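PDB 4XDY: ketol-acid reductoisomerase (NAD(+)) from uncultured archaeon GZfos26G2, which catalyses the magnesium-dependent methyl migration and NADH-linked reduction of (S)-2-acetolactate to (R)-2,3-dihydroxy-isovalerate in branched-chain amino acid biosynthesis. Local coordinates for residues T18-M22 with A74-G78; V42-T47 with F66-I71; M131-K135 with E191-D195; G153-K158 with I183-E189. All coordinates share one frame; numbering follows the deposited sequence. Where two conformers were deposited one is given.

Interaction 1 of 4, residues T18-M22 with A74-G78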
# COMPACT_ATOMS: atom_id res chain seq x y z
N THR A 18 -6.77 -0.05 -36.33
CA THR A 18 -5.86 0.95 -35.78
C THR A 18 -6.58 1.65 -34.60
O THR A 18 -7.74 2.08 -34.72
CB THR A 18 -5.55 1.96 -36.88
OG1 THR A 18 -4.79 1.26 -37.88
CG2 THR A 18 -4.73 3.15 -36.33
N ILE A 19 -5.85 1.75 -33.52
CA ILE A 19 -6.31 2.48 -32.32
C ILE A 19 -5.59 3.83 -32.28
O ILE A 19 -4.32 3.88 -32.20
CB ILE A 19 -5.92 1.74 -31.01
CG1 ILE A 19 -6.16 0.22 -31.05
CG2 ILE A 19 -6.55 2.49 -29.78
CD1 ILE A 19 -7.55 -0.11 -31.31
N ALA A 20 -6.38 4.89 -32.31
CA ALA A 20 -5.89 6.25 -32.11
C ALA A 20 -6.01 6.59 -30.62
O ALA A 20 -7.12 6.72 -30.12
CB ALA A 20 -6.68 7.22 -32.93
N VAL A 21 -4.88 6.67 -29.96
CA VAL A 21 -4.85 7.01 -28.51
C VAL A 21 -4.67 8.51 -28.40
O VAL A 21 -3.62 9.02 -28.79
CB VAL A 21 -3.76 6.26 -27.78
CG1 VAL A 21 -3.59 6.78 -26.34
CG2 VAL A 21 -4.04 4.74 -27.77
N MET A 22 -5.72 9.19 -27.92
CA MET A 22 -5.71 10.63 -27.72
C MET A 22 -5.19 10.96 -26.30
O MET A 22 -5.85 10.68 -25.33
CB MET A 22 -7.06 11.22 -27.92
CG MET A 22 -7.83 10.73 -29.17
SD MET A 22 -6.82 11.05 -30.64
CE MET A 22 -8.13 11.02 -31.86
N ALA A 74 -5.39 12.13 -36.15
CA ALA A 74 -5.39 10.86 -35.47
C ALA A 74 -6.78 10.24 -35.45
O ALA A 74 -6.92 9.03 -35.63
CB ALA A 74 -4.85 11.02 -34.05
N ALA A 75 -7.80 11.06 -35.27
CA ALA A 75 -9.15 10.58 -35.20
C ALA A 75 -9.60 10.04 -36.57
O ALA A 75 -10.36 9.11 -36.66
CB ALA A 75 -10.08 11.66 -34.83
N GLU A 76 -9.14 10.71 -37.61
CA GLU A 76 -9.38 10.27 -39.00
C GLU A 76 -8.82 8.88 -39.23
O GLU A 76 -9.49 8.03 -39.77
CB GLU A 76 -8.75 11.31 -39.98
CG GLU A 76 -9.26 11.18 -41.40
CD GLU A 76 -9.05 12.44 -42.24
OE1 GLU A 76 -8.50 13.48 -41.76
OE2 GLU A 76 -9.47 12.37 -43.40
N LYS A 77 -7.64 8.61 -38.73
CA LYS A 77 -6.98 7.42 -38.99
C LYS A 77 -7.45 6.24 -38.09
O LYS A 77 -7.28 5.07 -38.40
CB LYS A 77 -5.51 7.72 -38.78
CG LYS A 77 -4.64 6.54 -39.05
CD LYS A 77 -3.24 6.89 -39.52
CE LYS A 77 -2.50 5.55 -39.67
NZ LYS A 77 -1.22 5.68 -40.39
N GLY A 78 -7.96 6.55 -36.90
CA GLY A 78 -8.26 5.45 -35.99
C GLY A 78 -9.60 4.80 -36.32
O GLY A 78 -10.59 5.47 -36.52

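Interaction 2 of 4, residues V42-T47 with F66-I71. With NAI (1,4-dihydronicotinamide adenine dinucleotide), chain E.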
# COMPACT_ATOMS: atom_id res chain seq x y z
N VAL A 42 -1.05 1.27 -33.37
CA VAL A 42 -1.48 2.46 -32.61
C VAL A 42 -0.98 3.74 -33.22
O VAL A 42 0.21 3.82 -33.61
CB VAL A 42 -0.93 2.41 -31.16
CG1 VAL A 42 -1.33 3.68 -30.38
CG2 VAL A 42 -1.41 1.15 -30.46
N VAL A 43 -1.81 4.77 -33.24
CA VAL A 43 -1.33 6.11 -33.53
C VAL A 43 -1.68 7.02 -32.37
O VAL A 43 -2.68 6.72 -31.67
CB VAL A 43 -1.82 6.66 -34.88
CG1 VAL A 43 -1.40 5.67 -35.97
CG2 VAL A 43 -3.31 6.91 -34.90
N ILE A 44 -0.76 7.94 -32.08
CA ILE A 44 -0.99 8.96 -31.00
C ILE A 44 -1.57 10.21 -31.57
O ILE A 44 -1.01 10.81 -32.50
CB ILE A 44 0.28 9.27 -30.21
CG1 ILE A 44 0.93 7.98 -29.71
CG2 ILE A 44 -0.04 10.23 -29.05
CD1 ILE A 44 0.00 7.10 -28.81
N GLY A 45 -2.68 10.63 -31.00
CA GLY A 45 -3.24 11.98 -31.18
C GLY A 45 -2.77 12.86 -30.01
O GLY A 45 -3.05 12.56 -28.85
N GLU A 46 -2.03 13.93 -30.32
CA GLU A 46 -1.54 14.84 -29.28
C GLU A 46 -1.51 16.24 -29.81
O GLU A 46 -1.91 16.47 -30.96
CB GLU A 46 -0.18 14.40 -28.73
CG GLU A 46 -0.26 13.72 -27.36
CD GLU A 46 -0.63 14.63 -26.18
OE1 GLU A 46 -0.94 15.80 -26.38
OE2 GLU A 46 -0.75 14.09 -25.01
N THR A 47 -1.17 17.17 -28.91
CA THR A 47 -1.09 18.57 -29.23
C THR A 47 0.36 19.05 -28.99
O THR A 47 0.91 18.90 -27.90
CB THR A 47 -2.06 19.37 -28.36
OG1 THR A 47 -3.38 18.82 -28.49
CG2 THR A 47 -2.08 20.84 -28.83
N PHE A 66 6.32 6.21 -31.65
CA PHE A 66 4.98 6.24 -32.24
C PHE A 66 4.86 7.18 -33.39
O PHE A 66 5.52 8.19 -33.42
CB PHE A 66 3.98 6.67 -31.13
CG PHE A 66 3.77 5.63 -30.13
CD1 PHE A 66 2.77 4.67 -30.33
CD2 PHE A 66 4.56 5.55 -29.03
CE1 PHE A 66 2.60 3.63 -29.41
CE2 PHE A 66 4.39 4.52 -28.12
CZ PHE A 66 3.40 3.59 -28.29
N GLU A 67 3.92 6.91 -34.28
CA GLU A 67 3.39 7.95 -35.12
C GLU A 67 2.53 8.92 -34.31
O GLU A 67 1.55 8.50 -33.68
CB GLU A 67 2.61 7.37 -36.29
CG GLU A 67 1.88 8.43 -37.08
CD GLU A 67 1.20 7.92 -38.35
OE1 GLU A 67 0.89 6.71 -38.46
OE2 GLU A 67 0.96 8.77 -39.24
N VAL A 68 2.82 10.22 -34.40
CA VAL A 68 2.22 11.23 -33.56
C VAL A 68 1.62 12.29 -34.46
O VAL A 68 2.30 12.90 -35.28
CB VAL A 68 3.25 11.79 -32.54
CG1 VAL A 68 2.61 12.79 -31.58
CG2 VAL A 68 3.94 10.67 -31.81
N LEU A 69 0.31 12.46 -34.35
CA LEU A 69 -0.42 13.37 -35.15
C LEU A 69 -1.18 14.31 -34.29
O LEU A 69 -1.50 13.94 -33.15
CB LEU A 69 -1.44 12.60 -36.01
CG LEU A 69 -0.87 11.46 -36.88
CD1 LEU A 69 -1.94 10.56 -37.50
CD2 LEU A 69 -0.04 12.07 -37.98
N PRO A 70 -1.63 15.44 -34.87
CA PRO A 70 -2.65 16.23 -34.26
C PRO A 70 -3.90 15.38 -34.03
O PRO A 70 -4.14 14.40 -34.76
CB PRO A 70 -2.94 17.36 -35.28
CG PRO A 70 -1.79 17.33 -36.25
CD PRO A 70 -1.22 15.96 -36.21
N ILE A 71 -4.67 15.74 -33.01
CA ILE A 71 -5.85 14.94 -32.65
C ILE A 71 -6.81 14.74 -33.82
O ILE A 71 -7.32 13.61 -34.03
CB ILE A 71 -6.57 15.52 -31.39
CG1 ILE A 71 -5.62 15.41 -30.18
CG2 ILE A 71 -7.93 14.88 -31.16
CD1 ILE A 71 -6.07 16.10 -28.92
PA NAI E . -3.43 13.14 -18.29
O1A NAI E . -3.85 14.21 -17.27
O2A NAI E . -2.21 12.36 -18.08
O5B NAI E . -3.56 13.86 -19.73
C5B NAI E . -3.12 13.17 -20.93
C4B NAI E . -2.38 14.19 -21.85
O4B NAI E . -3.39 15.11 -22.27
C3B NAI E . -1.27 15.07 -21.22
O3B NAI E . -0.10 14.27 -21.10
C2B NAI E . -1.20 16.23 -22.19
O2B NAI E . -0.28 15.89 -23.23
C1B NAI E . -2.65 16.27 -22.74
N9A NAI E . -3.35 17.46 -22.27
C8A NAI E . -3.34 17.89 -20.94
N7A NAI E . -4.06 19.00 -20.85
C5A NAI E . -4.50 19.30 -22.10
C6A NAI E . -5.28 20.37 -22.69
N6A NAI E . -5.75 21.38 -21.96
N1A NAI E . -5.58 20.34 -24.02
C2A NAI E . -5.11 19.35 -24.80
N3A NAI E . -4.39 18.33 -24.37
C4A NAI E . -4.04 18.26 -23.03
O3 NAI E . -4.74 12.08 -18.41
PN NAI E . -4.87 10.70 -17.50
O1N NAI E . -4.72 11.03 -16.03
O2N NAI E . -3.96 9.72 -18.11
O5D NAI E . -6.42 10.49 -17.72
C5D NAI E . -6.88 9.95 -19.00
C4D NAI E . -8.28 9.24 -18.85
O4D NAI E . -7.96 8.04 -18.11
C3D NAI E . -9.31 9.97 -18.00
O3D NAI E . -10.62 9.70 -18.49
C2D NAI E . -9.16 9.39 -16.57
O2D NAI E . -10.29 9.51 -15.71
C1D NAI E . -8.82 7.95 -16.91
N1N NAI E . -8.09 7.14 -15.93
C2N NAI E . -6.90 7.60 -15.48
C3N NAI E . -6.17 6.88 -14.60
C7N NAI E . -4.87 7.34 -14.22
O7N NAI E . -4.44 8.53 -14.27
N7N NAI E . -4.02 6.37 -14.01
C4N NAI E . -6.69 5.59 -14.17
C5N NAI E . -7.83 5.08 -14.86
C6N NAI E . -8.51 5.90 -15.70
O HOH W 1 2.69 4.33 -34.19
O HOH W 2 -4.46 18.35 -31.37

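Interaction 3 of 4, residues M131-K135 with E191-D195. With MG (magnesium ion), chain D; MG (magnesium ion), chain C; HIO (N-hydroxy-N-isopropyloxamic acid), chain H.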
# COMPACT_ATOMS: atom_id res chain seq x y z
N MET A 131 -16.01 1.44 -23.25
CA MET A 131 -15.10 1.82 -22.18
C MET A 131 -14.29 0.65 -21.74
O MET A 131 -14.83 -0.46 -21.50
CB MET A 131 -15.86 2.42 -20.95
CG MET A 131 -14.81 2.57 -19.90
SD MET A 131 -15.40 3.65 -18.69
CE MET A 131 -16.44 2.69 -18.11
N VAL A 132 -12.98 0.84 -21.67
CA VAL A 132 -12.05 -0.09 -21.05
C VAL A 132 -11.35 0.63 -19.89
O VAL A 132 -10.45 1.48 -20.12
CB VAL A 132 -11.09 -0.73 -22.06
CG1 VAL A 132 -11.92 -1.49 -23.13
CG2 VAL A 132 -10.21 0.32 -22.81
N ALA A 133 -11.81 0.36 -18.68
CA ALA A 133 -11.38 1.14 -17.49
C ALA A 133 -10.48 0.35 -16.61
O ALA A 133 -10.97 -0.58 -15.96
CB ALA A 133 -12.59 1.61 -16.72
N PRO A 134 -9.14 0.68 -16.54
CA PRO A 134 -8.26 -0.10 -15.70
C PRO A 134 -8.43 0.38 -14.27
O PRO A 134 -8.47 1.58 -14.06
CB PRO A 134 -6.84 0.23 -16.25
CG PRO A 134 -7.00 1.60 -16.81
CD PRO A 134 -8.42 1.80 -17.19
N LYS A 135 -8.42 -0.55 -13.29
CA LYS A 135 -8.48 -0.24 -11.87
C LYS A 135 -7.03 -0.12 -11.38
O LYS A 135 -6.48 -0.98 -10.64
CB LYS A 135 -9.29 -1.35 -11.13
CG LYS A 135 -10.70 -1.54 -11.63
CD LYS A 135 -11.63 -0.35 -11.40
CE LYS A 135 -11.77 0.66 -12.54
NZ LYS A 135 -12.65 1.90 -12.30
N GLU A 191 -19.27 2.03 -13.55
CA GLU A 191 -17.86 2.38 -13.48
C GLU A 191 -17.65 3.76 -12.95
O GLU A 191 -16.83 3.95 -12.04
CB GLU A 191 -17.16 2.28 -14.82
CG GLU A 191 -15.63 2.32 -14.66
CD GLU A 191 -14.99 3.73 -14.61
OE1 GLU A 191 -15.63 4.71 -15.02
OE2 GLU A 191 -13.84 3.73 -14.14
N THR A 192 -18.44 4.73 -13.42
CA THR A 192 -18.21 6.09 -13.09
C THR A 192 -18.36 6.26 -11.59
O THR A 192 -17.53 6.88 -10.91
CB THR A 192 -19.20 7.00 -13.80
OG1 THR A 192 -19.04 6.87 -15.25
CG2 THR A 192 -18.95 8.43 -13.39
N TYR A 193 -19.44 5.70 -11.05
CA TYR A 193 -19.72 5.92 -9.65
C TYR A 193 -18.79 5.21 -8.72
O TYR A 193 -18.31 5.82 -7.73
CB TYR A 193 -21.17 5.52 -9.33
CG TYR A 193 -22.24 6.15 -10.18
CD1 TYR A 193 -22.13 7.43 -10.69
CD2 TYR A 193 -23.42 5.44 -10.44
CE1 TYR A 193 -23.13 8.00 -11.48
CE2 TYR A 193 -24.43 6.00 -11.23
CZ TYR A 193 -24.32 7.28 -11.73
OH TYR A 193 -25.29 7.85 -12.49
N GLU A 194 -18.47 3.97 -9.01
CA GLU A 194 -17.59 3.18 -8.12
C GLU A 194 -16.19 3.80 -8.15
O GLU A 194 -15.50 3.84 -7.14
CB GLU A 194 -17.57 1.71 -8.48
CG GLU A 194 -16.95 1.34 -9.81
CD GLU A 194 -15.46 1.30 -9.81
OE1 GLU A 194 -14.87 1.37 -10.93
OE2 GLU A 194 -14.83 1.08 -8.70
N ASP A 195 -15.80 4.25 -9.33
CA ASP A 195 -14.43 4.80 -9.55
C ASP A 195 -14.25 6.10 -8.76
O ASP A 195 -13.27 6.26 -8.05
CB ASP A 195 -14.20 5.05 -11.02
CG ASP A 195 -12.75 5.45 -11.30
OD1 ASP A 195 -11.89 4.54 -11.28
OD2 ASP A 195 -12.53 6.67 -11.43
MG MG D . -9.98 4.43 -10.67
MG MG C . -10.83 7.84 -11.59
C1 HIO H . -8.00 8.06 -11.49
O11 HIO H . -9.01 8.75 -11.79
O12 HIO H . -6.77 8.36 -11.59
C2 HIO H . -8.44 6.66 -11.04
O2 HIO H . -9.61 6.30 -11.33
N3 HIO H . -7.70 5.88 -10.28
O3 HIO H . -8.02 4.45 -10.20
C4 HIO H . -6.54 6.32 -9.57
C41 HIO H . -6.66 5.86 -8.11
C42 HIO H . -5.34 5.75 -10.31
O HOH W 3 -9.78 3.65 -12.71
O HOH W 4 -10.30 2.38 -10.00
O HOH W 5 -10.64 5.11 -8.78
O HOH W 6 -11.91 9.59 -11.80
O HOH W 7 -10.90 7.50 -13.73

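Interaction 4 of 4, residues G153-K158 with I183-E189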
# COMPACT_ATOMS: atom_id res chain seq x y z
N GLY A 153 -9.71 -4.77 -14.80
CA GLY A 153 -10.48 -3.82 -15.60
C GLY A 153 -11.97 -3.98 -15.65
O GLY A 153 -12.51 -5.06 -15.36
N LEU A 154 -12.64 -2.91 -16.03
CA LEU A 154 -14.08 -2.85 -16.17
C LEU A 154 -14.36 -2.51 -17.63
O LEU A 154 -13.72 -1.57 -18.22
CB LEU A 154 -14.70 -1.77 -15.26
CG LEU A 154 -15.09 -2.26 -13.86
CD1 LEU A 154 -14.08 -3.02 -13.10
CD2 LEU A 154 -15.58 -1.06 -13.01
N VAL A 155 -15.30 -3.25 -18.24
CA VAL A 155 -15.62 -3.04 -19.63
C VAL A 155 -17.10 -2.77 -19.79
O VAL A 155 -17.94 -3.53 -19.31
CB VAL A 155 -15.17 -4.24 -20.49
CG1 VAL A 155 -15.69 -4.12 -21.92
CG2 VAL A 155 -13.69 -4.39 -20.48
N ALA A 156 -17.44 -1.66 -20.42
CA ALA A 156 -18.79 -1.26 -20.65
C ALA A 156 -19.05 -0.91 -22.14
O ALA A 156 -18.14 -0.50 -22.85
CB ALA A 156 -19.19 -0.09 -19.83
N VAL A 157 -20.30 -1.05 -22.54
CA VAL A 157 -20.77 -0.70 -23.88
C VAL A 157 -22.00 0.13 -23.79
O VAL A 157 -23.02 -0.28 -23.23
CB VAL A 157 -21.04 -1.97 -24.76
CG1 VAL A 157 -21.51 -1.50 -26.13
CG2 VAL A 157 -19.82 -2.82 -24.86
N LYS A 158 -21.95 1.33 -24.34
CA LYS A 158 -23.07 2.24 -24.25
C LYS A 158 -23.85 2.19 -25.59
O LYS A 158 -25.04 2.35 -25.56
CB LYS A 158 -22.55 3.66 -24.10
CG LYS A 158 -23.62 4.78 -24.13
CD LYS A 158 -24.40 4.64 -22.84
CE LYS A 158 -25.37 5.73 -22.48
NZ LYS A 158 -25.73 5.32 -21.07
N ILE A 183 -11.38 -9.13 -15.79
CA ILE A 183 -12.28 -8.09 -16.34
C ILE A 183 -13.70 -8.37 -15.84
O ILE A 183 -14.23 -9.54 -15.79
CB ILE A 183 -12.24 -8.13 -17.91
CG1 ILE A 183 -10.86 -7.75 -18.37
CG2 ILE A 183 -13.35 -7.39 -18.59
CD1 ILE A 183 -10.49 -6.34 -18.10
N LEU A 184 -14.34 -7.30 -15.43
CA LEU A 184 -15.76 -7.29 -15.09
C LEU A 184 -16.51 -6.46 -16.09
O LEU A 184 -16.12 -5.30 -16.40
CB LEU A 184 -15.99 -6.64 -13.71
CG LEU A 184 -15.16 -7.28 -12.60
CD1 LEU A 184 -15.44 -6.49 -11.32
CD2 LEU A 184 -15.52 -8.76 -12.44
N GLU A 185 -17.63 -7.00 -16.59
CA GLU A 185 -18.54 -6.20 -17.38
C GLU A 185 -19.50 -5.43 -16.59
O GLU A 185 -20.00 -5.92 -15.53
CB GLU A 185 -19.30 -7.11 -18.36
CG GLU A 185 -18.38 -7.85 -19.29
CD GLU A 185 -19.13 -8.48 -20.47
OE1 GLU A 185 -19.47 -7.77 -21.45
OE2 GLU A 185 -19.42 -9.67 -20.36
N CYS A 186 -19.78 -4.19 -17.05
CA CYS A 186 -20.59 -3.28 -16.24
C CYS A 186 -21.13 -2.19 -17.14
O CYS A 186 -20.95 -2.25 -18.39
CB CYS A 186 -19.76 -2.70 -15.08
SG CYS A 186 -18.49 -1.53 -15.68
N THR A 187 -21.85 -1.26 -16.61
CA THR A 187 -22.34 -0.15 -17.39
C THR A 187 -21.39 1.06 -17.23
O THR A 187 -20.57 1.11 -16.29
CB THR A 187 -23.74 0.35 -16.97
OG1 THR A 187 -23.71 0.83 -15.61
CG2 THR A 187 -24.80 -0.80 -17.07
N PHE A 188 -21.54 2.04 -18.10
CA PHE A 188 -20.74 3.27 -18.03
C PHE A 188 -21.01 3.97 -16.65
O PHE A 188 -20.08 4.47 -16.02
CB PHE A 188 -21.15 4.20 -19.12
CG PHE A 188 -20.20 4.22 -20.28
CD1 PHE A 188 -20.20 3.19 -21.21
CD2 PHE A 188 -19.26 5.27 -20.45
CE1 PHE A 188 -19.34 3.24 -22.32
CE2 PHE A 188 -18.44 5.33 -21.55
CZ PHE A 188 -18.46 4.27 -22.47
N GLU A 189 -22.26 3.90 -16.20
CA GLU A 189 -22.69 4.61 -15.00
C GLU A 189 -22.09 3.88 -13.79
O GLU A 189 -21.65 4.50 -12.82
CB GLU A 189 -24.22 4.74 -14.98
CG GLU A 189 -24.79 5.63 -16.13
CD GLU A 189 -24.76 5.05 -17.59
OE1 GLU A 189 -24.76 3.75 -17.71
OE2 GLU A 189 -24.63 5.92 -18.61
O HOH W 8 -19.32 -5.03 -21.44
O HOH W 9 -23.16 1.34 -20.48
O HOH W 10 -22.19 -2.14 -20.67

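Interaction 1 of 4, residues T18-M22 with A74-G78
M22, at the end of strand 18-22, lays its methyl group against the last turn of helix 71-77, which packs on the sheet of the Rossmann domain. The M22 side chain starts with CG anti to its own carbonyl carbon and bends at chi2 (-57°), which brings the thioether back to the helix. CE then sits 3.6 Å from A75 CB and 3.9 Å from A74 CB, with SD also close to A74 CB.

Two residues back, A20 points its CB toward the helix. It meets backbone as much as side chain: A20 CB is 3.3 Å from A74 O, the carbonyl that receives the helical bond from G78 N. G78, the first residue past the helix, slides its CA in beside A20 CB at 3.9 Å, so the strand and the end of the helix come close here.

T18 closes the far end with its methyl branch, while OG1 turns away to N41. K77 runs past T18 and sends NZ to a salt bridge with E67. Small residues thus let the helix settle on the sheet through van der Waals contacts, and the last of these places T18 CG2 3.8 Å from K77 O.

Interaction 2 of 4, residues V42-T47 with F66-I71
E46 OE2 is gripped by two donors: the ribose hydroxyl O2B of NADH at 2.6 Å and the backbone amide of Y24. The other oxygen, OE1, takes the amide of T47 at 2.9 Å on its anti lone pair, so the carboxylate is held from both oxygens. The bend at chi2 (-69°) turns the acid toward the adenosine ribose while the E46 backbone stays in the sheet.

There, strands 42-46 and 67-70 run parallel in the Rossmann fold, the directions of these short segments differing by 36°. I44 is bonded through both its N and its O: the N donates to E67 O, and the O accepts from L69 N at 2.8 Å, nearly straight at 175°. E46 N then donates to L69 O. Past the ladder, a water joins E46 O, T47 OG1 and I71 N at the start of the next helix.

The apolar contacts gather on the I44 side of the sheet. I44 CG1 comes within 3.6 Å of F66 CB, and its CD1 lies over one face of the F66 ring; V42 CG1 approaches CE1 obliquely at 4.0 Å. K36 makes a cation-pi contact with the same ring. On the other side V43 CG1 lies alongside the E67 chain, 3.5 Å from OE1, the oxygen turned to K77.

An acid at the end of this strand, receiving a ribose hydroxyl, is a feature of NAD-binding Rossmann folds. Its negative charge would probably disfavour a phosphate at O2B, consistent with the enzyme's preference for NADH.

Interaction 3 of 4, residues M131-K135 with E191-D195
Three carboxylates of helix 188-203 converge on K135 NZ, one by its syn side and two by their anti sides. E194 OE1 meets it on the syn lone pair at 2.7 Å. E191 OE2 is met on its anti side at 2.9 Å, with the nitrogen 20° out of the carboxylate plane, and D195 OD1 likewise on its anti side, 27° out of plane. The lysine gets there through bends at chi2 and chi3 that fold its chain toward the helix.

Nearer the start of the strand, M131 crosses E191 at about a right angle and sets CE 3.4 Å from E191 CB; A133 CB packs on the same glutamate, 3.7 Å from CG. The other oxygen of E191 accepts from G113 N and H112 ND1, so both of its carboxylate oxygens are held.

D195 bridges the two magnesium ions, OD1 at 2.0 Å from one and OD2 at 2.1 Å from the other, while O2 of the inhibitor N-hydroxy-N-isopropyloxamic acid also binds both. K135 would probably offset some of the negative charge gathered here. E231 of the second subunit lies close to D195 and E194. A two-magnesium centre between the Rossmann domain and the helical, knotted domain is the hallmark of the ketol-acid reductoisomerase active site.

Interaction 4 of 4, residues G153-K158 with I183-E189
L184 N donates to G153 O at 2.9 Å, the first rung of a parallel ladder in which V155 N then bonds L184 O and C186 N bonds V155 O, the last two donors tilted from the carbonyl plane. The two strand directions differ by 31°.

On one face V155 CG2 meets I183 CG2 at 3.6 Å, the two chains crossing, while I183 CD1 bends over G153 CA at 3.5 Å. The opposite face carries L154 and L184, lying side by side and pointing the same way, with C186 SG 3.8 Å from L154 CB; M227 of the second subunit packs on all three.

Where strand 183-185 gives way to helix 188-203, A156 CB sits 3.7 Å from F188 CD1. K158 CB comes obliquely to the same ring. The K158 chain, bent at chi2 (69°), carries NZ to E189 OE2 at 2.8 Å in the conformer given, on the syn side and 30° out of the carboxylate plane.

Helix 165-175 connects the two strands in a beta-alpha-beta unit. Main-chain bonds hold them together and apolar contacts fill both faces; beyond the last rung a water linking V157 N with C186 O takes over, another accepts from F188 N and reaches V157 O only weakly, and the ion pair can tie strand end to helix.

Overall arrangement
The four contacts fall into two neighbouring pairs on one sheet. Interactions 1 and 2 have centres 7 Å apart and are joined by the neighbouring strands 18-22 and 41-50: V21 N bonds V43 O, I19 O receives V43 N, and helix 71-77 follows directly on strand 67-70. Interactions 3 and 4, also 7 Å apart, meet through A133 N to L154 O and M131 N to A156 O, and both use helix 188-203. The pairs lie 22 to 26 Å apart between centres. NADH spans that gap: its adenosine ribose reaches interaction 2, and its nicotinamide end comes near the magnesium ions and inhibitor of interaction 3, with the second subunit touching both interactions 3 and 4.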